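Local coordinates for transferrin (PDB 6WB6), which carries iron in a moth, binding a single ferric ion per molecule together with a carbonate anion, at residues K433-V441 and F575-A583; F467-I478 and T652-L662. All coordinates share one frame; numbering follows the deposited sequence.

Interaction 1: K433-V441 and F575-A583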
loop_
_atom_site.group_PDB
_atom_site.type_symbol
_atom_site.label_atom_id
_atom_site.label_comp_id
_atom_site.label_asym_id
_atom_site.label_seq_id
_atom_site.Cartn_x
_atom_site.Cartn_y
_atom_site.Cartn_z
ATOM N N LYS A 433 11.349 1.288 -8.052
ATOM C CA LYS A 433 10.339 0.279 -7.733
ATOM C C LYS A 433 10.294 -0.788 -8.827
ATOM O O LYS A 433 9.399 -0.814 -9.671
ATOM C CB LYS A 433 8.978 0.948 -7.518
ATOM C CG LYS A 433 9.072 2.165 -6.578
ATOM C CD LYS A 433 7.808 2.457 -5.797
ATOM C CE LYS A 433 8.103 3.534 -4.738
ATOM N NZ LYS A 433 6.943 3.819 -3.825
ATOM N N THR A 434 11.282 -1.668 -8.800
ATOM C CA THR A 434 11.658 -2.562 -9.880
ATOM C C THR A 434 12.207 -3.833 -9.247
ATOM O O THR A 434 12.899 -3.727 -8.229
ATOM C CB THR A 434 12.725 -1.846 -10.708
ATOM O OG1 THR A 434 12.108 -0.988 -11.683
ATOM C CG2 THR A 434 13.623 -2.793 -11.356
ATOM N N PRO A 435 11.939 -5.029 -9.782
ATOM C CA PRO A 435 12.657 -6.203 -9.264
ATOM C C PRO A 435 14.138 -6.046 -9.542
ATOM O O PRO A 435 14.543 -5.207 -10.341
ATOM C CB PRO A 435 12.066 -7.377 -10.045
ATOM C CG PRO A 435 10.814 -6.836 -10.677
ATOM C CD PRO A 435 11.050 -5.397 -10.899
ATOM N N ASN A 436 14.954 -6.846 -8.862
ATOM C CA ASN A 436 16.358 -6.919 -9.240
ATOM C C ASN A 436 16.483 -7.556 -10.614
ATOM O O ASN A 436 15.628 -8.341 -11.032
ATOM C CB ASN A 436 17.151 -7.731 -8.232
ATOM C CG ASN A 436 17.228 -7.054 -6.883
ATOM O OD1 ASN A 436 17.477 -5.849 -6.792
ATOM N ND2 ASN A 436 16.959 -7.813 -5.833
ATOM N N TYR A 437 17.562 -7.214 -11.312
ATOM C CA TYR A 437 17.913 -7.852 -12.570
ATOM C C TYR A 437 19.302 -8.463 -12.490
ATOM O O TYR A 437 20.229 -7.876 -11.918
ATOM C CB TYR A 437 17.876 -6.861 -13.727
ATOM C CG TYR A 437 16.474 -6.496 -14.134
ATOM C CD1 TYR A 437 15.638 -5.811 -13.267
ATOM C CD2 TYR A 437 15.982 -6.851 -15.369
ATOM C CE1 TYR A 437 14.354 -5.486 -13.638
ATOM C CE2 TYR A 437 14.706 -6.529 -15.748
ATOM C CZ TYR A 437 13.897 -5.847 -14.882
ATOM O OH TYR A 437 12.622 -5.511 -15.253
ATOM N N ALA A 438 19.436 -9.639 -13.079
ATOM C CA ALA A 438 20.757 -10.166 -13.366
ATOM C C ALA A 438 21.333 -9.416 -14.557
ATOM O O ALA A 438 20.706 -9.339 -15.622
ATOM C CB ALA A 438 20.693 -11.664 -13.654
ATOM N N VAL A 439 22.514 -8.837 -14.388
ATOM C CA VAL A 439 23.102 -8.036 -15.449
ATOM C C VAL A 439 24.500 -8.545 -15.735
ATOM O O VAL A 439 25.011 -9.447 -15.068
ATOM C CB VAL A 439 23.131 -6.531 -15.128
ATOM C CG1 VAL A 439 21.760 -6.084 -14.676
ATOM C CG2 VAL A 439 24.186 -6.198 -14.081
ATOM N N ALA A 440 25.074 -7.986 -16.798
ATOM C CA ALA A 440 26.404 -8.319 -17.294
ATOM C C ALA A 440 27.207 -7.031 -17.322
ATOM O O ALA A 440 26.952 -6.162 -18.165
ATOM C CB ALA A 440 26.343 -8.937 -18.684
ATOM N N VAL A 441 28.170 -6.918 -16.407
ATOM C CA VAL A 441 28.959 -5.704 -16.239
ATOM C C VAL A 441 30.247 -5.860 -17.036
ATOM O O VAL A 441 30.925 -6.897 -16.934
ATOM C CB VAL A 441 29.254 -5.449 -14.750
ATOM C CG1 VAL A 441 29.997 -4.148 -14.555
ATOM C CG2 VAL A 441 27.960 -5.466 -13.934
ATOM N N PHE A 575 19.889 -1.032 -15.970
ATOM C CA PHE A 575 19.776 -2.484 -15.862
ATOM C C PHE A 575 18.385 -3.012 -16.207
ATOM O O PHE A 575 18.277 -4.084 -16.813
ATOM C CB PHE A 575 20.184 -2.942 -14.454
ATOM C CG PHE A 575 19.390 -2.312 -13.355
ATOM C CD1 PHE A 575 19.777 -1.110 -12.810
ATOM C CD2 PHE A 575 18.248 -2.926 -12.868
ATOM C CE1 PHE A 575 19.041 -0.518 -11.800
ATOM C CE2 PHE A 575 17.516 -2.354 -11.857
ATOM C CZ PHE A 575 17.907 -1.145 -11.318
ATOM N N ALA A 576 17.312 -2.278 -15.872
ATOM C CA ALA A 576 15.971 -2.787 -16.156
ATOM C C ALA A 576 15.730 -3.045 -17.644
ATOM O O ALA A 576 14.796 -3.771 -17.978
ATOM C CB ALA A 576 14.888 -1.840 -15.637
ATOM N N THR A 577 16.552 -2.498 -18.544
ATOM C CA THR A 577 16.417 -2.797 -19.968
ATOM C C THR A 577 17.731 -3.240 -20.610
ATOM O O THR A 577 17.775 -3.446 -21.832
ATOM C CB THR A 577 15.857 -1.580 -20.724
ATOM O OG1 THR A 577 16.808 -0.512 -20.680
ATOM C CG2 THR A 577 14.537 -1.128 -20.107
ATOM N N CYS A 578 18.791 -3.402 -19.821
ATOM C CA CYS A 578 20.128 -3.778 -20.293
ATOM C C CYS A 578 20.623 -4.822 -19.299
ATOM O O CYS A 578 21.219 -4.471 -18.274
ATOM C CB CYS A 578 21.080 -2.586 -20.357
ATOM S SG CYS A 578 22.712 -3.020 -21.026
ATOM N N ASN A 579 20.365 -6.090 -19.598
ATOM C CA ASN A 579 20.456 -7.116 -18.575
ATOM C C ASN A 579 20.557 -8.477 -19.242
ATOM O O ASN A 579 20.517 -8.598 -20.467
ATOM C CB ASN A 579 19.242 -7.074 -17.656
ATOM C CG ASN A 579 17.924 -7.226 -18.424
ATOM O OD1 ASN A 579 17.620 -8.300 -18.959
ATOM N ND2 ASN A 579 17.138 -6.147 -18.477
ATOM N N VAL A 580 20.661 -9.504 -18.409
ATOM C CA VAL A 580 20.561 -10.880 -18.842
ATOM C C VAL A 580 19.172 -11.430 -18.584
ATOM O O VAL A 580 18.532 -11.961 -19.487
ATOM C CB VAL A 580 21.629 -11.748 -18.147
ATOM C CG1 VAL A 580 21.659 -13.119 -18.798
ATOM C CG2 VAL A 580 22.982 -11.076 -18.207
ATOM N N ALA A 581 18.701 -11.322 -17.345
ATOM C CA ALA A 581 17.360 -11.747 -16.992
ATOM C C ALA A 581 16.885 -10.915 -15.822
ATOM O O ALA A 581 17.684 -10.471 -14.990
ATOM C CB ALA A 581 17.304 -13.244 -16.613
ATOM N N MET A 582 15.577 -10.742 -15.746
ATOM C CA MET A 582 14.981 -10.255 -14.523
ATOM C C MET A 582 15.154 -11.300 -13.429
ATOM O O MET A 582 15.094 -12.505 -13.688
ATOM C CB MET A 582 13.504 -9.955 -14.742
ATOM C CG MET A 582 12.885 -9.220 -13.574
ATOM S SD MET A 582 11.170 -8.816 -13.870
ATOM C CE MET A 582 10.457 -10.357 -13.374
ATOM N N ALA A 583 15.379 -10.840 -12.226
ATOM C CA ALA A 583 15.671 -11.711 -11.108
ATOM C C ALA A 583 14.407 -11.987 -10.320
ATOM O O ALA A 583 13.646 -11.054 -10.037
ATOM C CB ALA A 583 16.723 -11.079 -10.202
HETATM O O HOH W 1 23.568 -6.230 -18.494
#

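Interaction 2: F467-I478 and T652-L662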
loop_
_atom_site.group_PDB
_atom_site.type_symbol
_atom_site.label_atom_id
_atom_site.label_comp_id
_atom_site.label_asym_id
_atom_site.label_seq_id
_atom_site.Cartn_x
_atom_site.Cartn_y
_atom_site.Cartn_z
ATOM N N PHE A 467 21.081 -16.373 -8.413
ATOM C CA PHE A 467 20.435 -16.315 -9.715
ATOM C C PHE A 467 21.329 -15.617 -10.735
ATOM O O PHE A 467 21.634 -16.171 -11.796
ATOM C CB PHE A 467 19.087 -15.606 -9.588
ATOM C CG PHE A 467 18.370 -15.468 -10.880
ATOM C CD1 PHE A 467 18.564 -14.355 -11.673
ATOM C CD2 PHE A 467 17.513 -16.462 -11.314
ATOM C CE1 PHE A 467 17.923 -14.225 -12.864
ATOM C CE2 PHE A 467 16.874 -16.354 -12.505
ATOM C CZ PHE A 467 17.063 -15.227 -13.293
ATOM N N SER A 468 21.771 -14.400 -10.426
ATOM C CA SER A 468 22.510 -13.610 -11.414
ATOM C C SER A 468 23.874 -14.217 -11.727
ATOM O O SER A 468 24.413 -14.013 -12.826
ATOM C CB SER A 468 22.696 -12.173 -10.911
ATOM O OG SER A 468 21.555 -11.707 -10.197
ATOM N N GLY A 469 24.430 -14.971 -10.795
ATOM C CA GLY A 469 25.770 -15.477 -10.955
ATOM C C GLY A 469 25.789 -16.747 -11.769
ATOM O O GLY A 469 26.674 -16.959 -12.597
ATOM N N LEU A 470 24.789 -17.596 -11.555
ATOM C CA LEU A 470 24.784 -18.933 -12.141
ATOM C C LEU A 470 23.598 -19.104 -13.077
ATOM O O LEU A 470 23.793 -19.253 -14.283
ATOM C CB LEU A 470 24.773 -19.983 -11.028
ATOM C CG LEU A 470 24.867 -21.455 -11.443
ATOM C CD1 LEU A 470 23.497 -21.999 -11.785
ATOM C CD2 LEU A 470 25.843 -21.643 -12.600
ATOM N N HIS A 471 22.371 -19.067 -12.555
ATOM C CA HIS A 471 21.185 -19.343 -13.354
ATOM C C HIS A 471 21.167 -18.512 -14.628
ATOM O O HIS A 471 21.123 -19.053 -15.737
ATOM C CB HIS A 471 19.928 -19.069 -12.530
ATOM C CG HIS A 471 19.673 -20.071 -11.454
ATOM N ND1 HIS A 471 18.486 -20.764 -11.355
ATOM C CD2 HIS A 471 20.441 -20.488 -10.422
ATOM C CE1 HIS A 471 18.535 -21.567 -10.309
ATOM N NE2 HIS A 471 19.710 -21.419 -9.725
ATOM N N ALA A 472 21.195 -17.184 -14.484
ATOM C CA ALA A 472 20.911 -16.334 -15.634
ATOM C C ALA A 472 21.938 -16.498 -16.742
ATOM O O ALA A 472 21.530 -16.644 -17.908
ATOM C CB ALA A 472 20.783 -14.878 -15.172
ATOM N N PRO A 473 23.253 -16.467 -16.476
ATOM C CA PRO A 473 24.218 -16.734 -17.564
ATOM C C PRO A 473 24.119 -18.145 -18.128
ATOM O O PRO A 473 24.278 -18.344 -19.340
ATOM C CB PRO A 473 25.578 -16.495 -16.895
ATOM C CG PRO A 473 25.271 -15.751 -15.600
ATOM C CD PRO A 473 23.926 -16.182 -15.195
ATOM N N LEU A 474 23.862 -19.144 -17.283
ATOM C CA LEU A 474 23.728 -20.502 -17.797
ATOM C C LEU A 474 22.497 -20.620 -18.683
ATOM O O LEU A 474 22.561 -21.188 -19.779
ATOM C CB LEU A 474 23.640 -21.510 -16.655
ATOM C CG LEU A 474 24.792 -22.480 -16.440
ATOM C CD1 LEU A 474 24.381 -23.525 -15.380
ATOM C CD2 LEU A 474 25.195 -23.164 -17.732
ATOM N N PHE A 475 21.358 -20.098 -18.216
ATOM C CA PHE A 475 20.174 -20.127 -19.060
ATOM C C PHE A 475 20.381 -19.305 -20.307
ATOM O O PHE A 475 19.913 -19.680 -21.394
ATOM C CB PHE A 475 18.936 -19.589 -18.360
ATOM C CG PHE A 475 17.791 -19.368 -19.320
ATOM C CD1 PHE A 475 16.937 -20.412 -19.637
ATOM C CD2 PHE A 475 17.601 -18.150 -19.945
ATOM C CE1 PHE A 475 15.912 -20.244 -20.538
ATOM C CE2 PHE A 475 16.574 -17.971 -20.859
ATOM C CZ PHE A 475 15.720 -19.025 -21.151
ATOM N N TYR A 476 21.014 -18.143 -20.168
ATOM C CA TYR A 476 21.144 -17.280 -21.333
ATOM C C TYR A 476 21.934 -17.976 -22.421
ATOM O O TYR A 476 21.548 -17.947 -23.592
ATOM C CB TYR A 476 21.794 -15.953 -20.969
ATOM C CG TYR A 476 21.848 -15.007 -22.148
ATOM C CD1 TYR A 476 22.883 -15.075 -23.072
ATOM C CD2 TYR A 476 20.860 -14.055 -22.348
ATOM C CE1 TYR A 476 22.928 -14.232 -24.145
ATOM C CE2 TYR A 476 20.906 -13.198 -23.424
ATOM C CZ TYR A 476 21.935 -13.294 -24.319
ATOM O OH TYR A 476 21.968 -12.416 -25.379
ATOM N N LEU A 477 23.019 -18.651 -22.050
ATOM C CA LEU A 477 23.827 -19.328 -23.057
ATOM C C LEU A 477 23.103 -20.548 -23.617
ATOM O O LEU A 477 22.972 -20.693 -24.838
ATOM C CB LEU A 477 25.178 -19.702 -22.455
ATOM C CG LEU A 477 26.098 -18.484 -22.276
ATOM C CD1 LEU A 477 27.301 -18.869 -21.445
ATOM C CD2 LEU A 477 26.539 -17.944 -23.599
ATOM N N ILE A 478 22.611 -21.430 -22.740
ATOM C CA ILE A 478 21.851 -22.596 -23.192
ATOM C C ILE A 478 20.711 -22.170 -24.111
ATOM O O ILE A 478 20.482 -22.773 -25.168
ATOM C CB ILE A 478 21.334 -23.402 -21.982
ATOM C CG1 ILE A 478 22.502 -24.104 -21.265
ATOM C CG2 ILE A 478 20.323 -24.430 -22.424
ATOM C CD1 ILE A 478 22.113 -24.852 -20.031
ATOM N N THR A 652 10.862 -21.476 -17.342
ATOM C CA THR A 652 11.766 -22.027 -18.344
ATOM C C THR A 652 13.186 -22.060 -17.802
ATOM O O THR A 652 13.892 -23.066 -17.947
ATOM C CB THR A 652 11.694 -21.219 -19.649
ATOM O OG1 THR A 652 10.331 -21.174 -20.105
ATOM C CG2 THR A 652 12.559 -21.853 -20.743
ATOM N N ILE A 653 13.605 -20.982 -17.136
ATOM C CA ILE A 653 14.937 -20.948 -16.548
ATOM C C ILE A 653 15.128 -22.121 -15.594
ATOM O O ILE A 653 16.108 -22.870 -15.685
ATOM C CB ILE A 653 15.166 -19.605 -15.846
ATOM C CG1 ILE A 653 15.332 -18.509 -16.916
ATOM C CG2 ILE A 653 16.354 -19.719 -14.908
ATOM C CD1 ILE A 653 15.419 -17.072 -16.362
ATOM N N HIS A 654 14.200 -22.287 -14.654
ATOM C CA HIS A 654 14.251 -23.427 -13.747
ATOM C C HIS A 654 14.268 -24.755 -14.501
ATOM O O HIS A 654 14.981 -25.687 -14.106
ATOM C CB HIS A 654 13.059 -23.378 -12.809
ATOM C CG HIS A 654 12.945 -24.560 -11.908
ATOM N ND1 HIS A 654 13.743 -24.729 -10.797
ATOM C CD2 HIS A 654 12.109 -25.623 -11.938
ATOM C CE1 HIS A 654 13.407 -25.852 -10.183
ATOM N NE2 HIS A 654 12.427 -26.420 -10.863
ATOM N N ASP A 655 13.482 -24.871 -15.582
ATOM C CA ASP A 655 13.465 -26.133 -16.316
ATOM C C ASP A 655 14.841 -26.441 -16.881
ATOM O O ASP A 655 15.327 -27.576 -16.778
ATOM C CB ASP A 655 12.414 -26.108 -17.435
ATOM C CG ASP A 655 11.028 -26.551 -16.957
ATOM O OD1 ASP A 655 10.909 -27.150 -15.874
ATOM O OD2 ASP A 655 10.040 -26.295 -17.666
ATOM N N VAL A 656 15.502 -25.437 -17.457
ATOM C CA VAL A 656 16.852 -25.649 -17.975
ATOM C C VAL A 656 17.796 -26.060 -16.847
ATOM O O VAL A 656 18.683 -26.902 -17.030
ATOM C CB VAL A 656 17.345 -24.380 -18.692
ATOM C CG1 VAL A 656 18.768 -24.574 -19.194
ATOM C CG2 VAL A 656 16.418 -24.001 -19.839
ATOM N N ILE A 657 17.630 -25.457 -15.670
ATOM C CA ILE A 657 18.528 -25.726 -14.553
ATOM C C ILE A 657 18.223 -27.072 -13.921
ATOM O O ILE A 657 19.132 -27.753 -13.434
ATOM C CB ILE A 657 18.418 -24.571 -13.541
ATOM C CG1 ILE A 657 18.917 -23.271 -14.192
ATOM C CG2 ILE A 657 19.172 -24.893 -12.231
ATOM C CD1 ILE A 657 20.378 -23.280 -14.519
ATOM N N SER A 658 16.956 -27.476 -13.906
ATOM C CA SER A 658 16.620 -28.824 -13.472
ATOM C C SER A 658 17.161 -29.853 -14.450
ATOM O O SER A 658 17.617 -30.928 -14.041
ATOM C CB SER A 658 15.109 -28.968 -13.320
ATOM O OG SER A 658 14.697 -28.525 -12.041
ATOM N N SER A 659 17.133 -29.535 -15.745
ATOM C CA SER A 659 17.743 -30.418 -16.732
ATOM C C SER A 659 19.217 -30.652 -16.419
ATOM O O SER A 659 19.664 -31.801 -16.309
ATOM C CB SER A 659 17.577 -29.839 -18.133
ATOM O OG SER A 659 16.325 -30.221 -18.678
ATOM N N CYS A 660 19.989 -29.572 -16.282
ATOM C CA CYS A 660 21.381 -29.669 -15.860
ATOM C C CYS A 660 21.544 -30.331 -14.497
ATOM O O CYS A 660 22.685 -30.548 -14.070
ATOM C CB CYS A 660 22.014 -28.279 -15.795
ATOM S SG CYS A 660 21.793 -27.280 -17.273
ATOM N N GLY A 661 20.450 -30.633 -13.798
ATOM C CA GLY A 661 20.543 -31.200 -12.466
ATOM C C GLY A 661 21.127 -30.254 -11.438
ATOM O O GLY A 661 21.833 -30.704 -10.529
ATOM N N LEU A 662 20.855 -28.954 -11.558
ATOM C CA LEU A 662 21.449 -27.948 -10.673
ATOM C C LEU A 662 20.408 -27.244 -9.807
ATOM O O LEU A 662 19.225 -27.586 -9.852
ATOM C CB LEU A 662 22.217 -26.914 -11.501
ATOM C CG LEU A 662 23.287 -27.507 -12.419
ATOM C CD1 LEU A 662 24.015 -26.409 -13.195
ATOM C CD2 LEU A 662 24.265 -28.349 -11.619
#

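Interaction 1: K433-V441 and F575-A583
Ala438 and Ala581 form the hydrogen-bonded pair of a short antiparallel ladder: Ala438 N donates a hydrogen bond to Ala581 O at 2.7 Å, meeting the oxygen almost end-on to its C=O bond. The return bond goes instead to the residue before, Val580 N to Ala438 O (2.8 Å), while Ala581 N reaches the same oxygen only weakly. Two residues thus face one, a classic beta bulge. Past the non-hydrogen-bonded pair Tyr437-Met582, Ala583 N donates to Asn436 O at 2.8 Å, and at the other end a water bridges Ala440 N and Cys578 O.

The Tyr437 ring is the main side-chain element. Ala576 CA sits squarely over one face, 3.9 Å from the centroid, and Met582 CG covers the opposite face nearer the rim, both as CH-pi contacts. With CG anti to the backbone N (chi1 -170°) and the chain extended at chi2 (178°), Met582 SD lies obliquely beside the ring, a Met-aromatic contact, and within 3.8 Å of Pro435 CG. Phe575 stands across Tyr437 at about a right angle, offering its ring edge to Tyr437 CD1. Phe575 O accepts from both Cys578 N and Asn579 ND2, the latter at 2.9 Å and in the carbonyl plane, which holds the Asn579 amide beside Tyr437 CD2. A serine in place of Tyr437 would probably open a gap between Ala576 and Met582 and leave the Met582 thioether without the ring it lies beside. Beyond the ring, Val439 CG1 packs on Phe575 CB at 3.5 Å.

The contact belongs to the mixed sheet of the second transferrin-like region, where strand 437-443 pairs with strands 542-545 and 557-560 as well as with 581-582. A disulfide ties Cys578 to Cys561, and Met582 touches helix 644-659.

Interaction 2: F467-I478 and T652-L662
Phe475 lays one face of its ring against Ile653, whose CG1 stands 3.7 Å from the centroid in a CH-pi contact. Val656 CG2 meets the same ring at its edge, 3.6 Å from Phe475 CD1, and Thr652 CG2 comes in obliquely at Phe475 CE1. With CG anti to the backbone N (chi1 169°), Phe475 reaches out towards the other helix. Ile653 also extends its CD1 to the edge of the Phe467 ring, 3.9 Å from Phe467 CZ, and so bridges two aromatic rings about two helical turns apart. The His471 imidazole stands across Ile657, with His471 ND1 3.8 Å from Ile657 CG1.

Further along, Ile478 CD1 presses on Val656 CG1 at a tight 3.5 Å and also touches Cys660 SG. Leu474 CD1 reaches Ile657 CD1 and the CD1 of Leu662, whose N bonds back to Ile657 O in the Schellman motif with Gly661 at its positive-phi position.

The axes cross at 90° and approach to 9.6 Å, making this a perpendicular helix packing built on apolar side chains. Helix 488-495 joins at one end, where Cys660 is disulfide-bonded to Cys488, while helix 411-419 touches His654.

In the fold
Interactions 1 and 2 meet directly, with centres about 16 Å apart: helix 467-479 packs on strand 437-443 and on the bulged stretch before strand 581-582, and also receives helix 644-659. Ala438 CB touches Ser468 CB and Ala472 CB, Val580 CG1 meets Tyr476 CB, and Phe467 CZ approaches Met582 O. Both contacts are partly buried, but only the helix pair includes exposed residues among those that touch. Backbone hydrogen bonds hold interaction 1 together, supplemented by packing round an aromatic ring; interaction 2 relies on apolar side chains. Each includes a disulfide cysteine. Their segments alternate along the chain within the second transferrin-like region, away from the iron-bearing site.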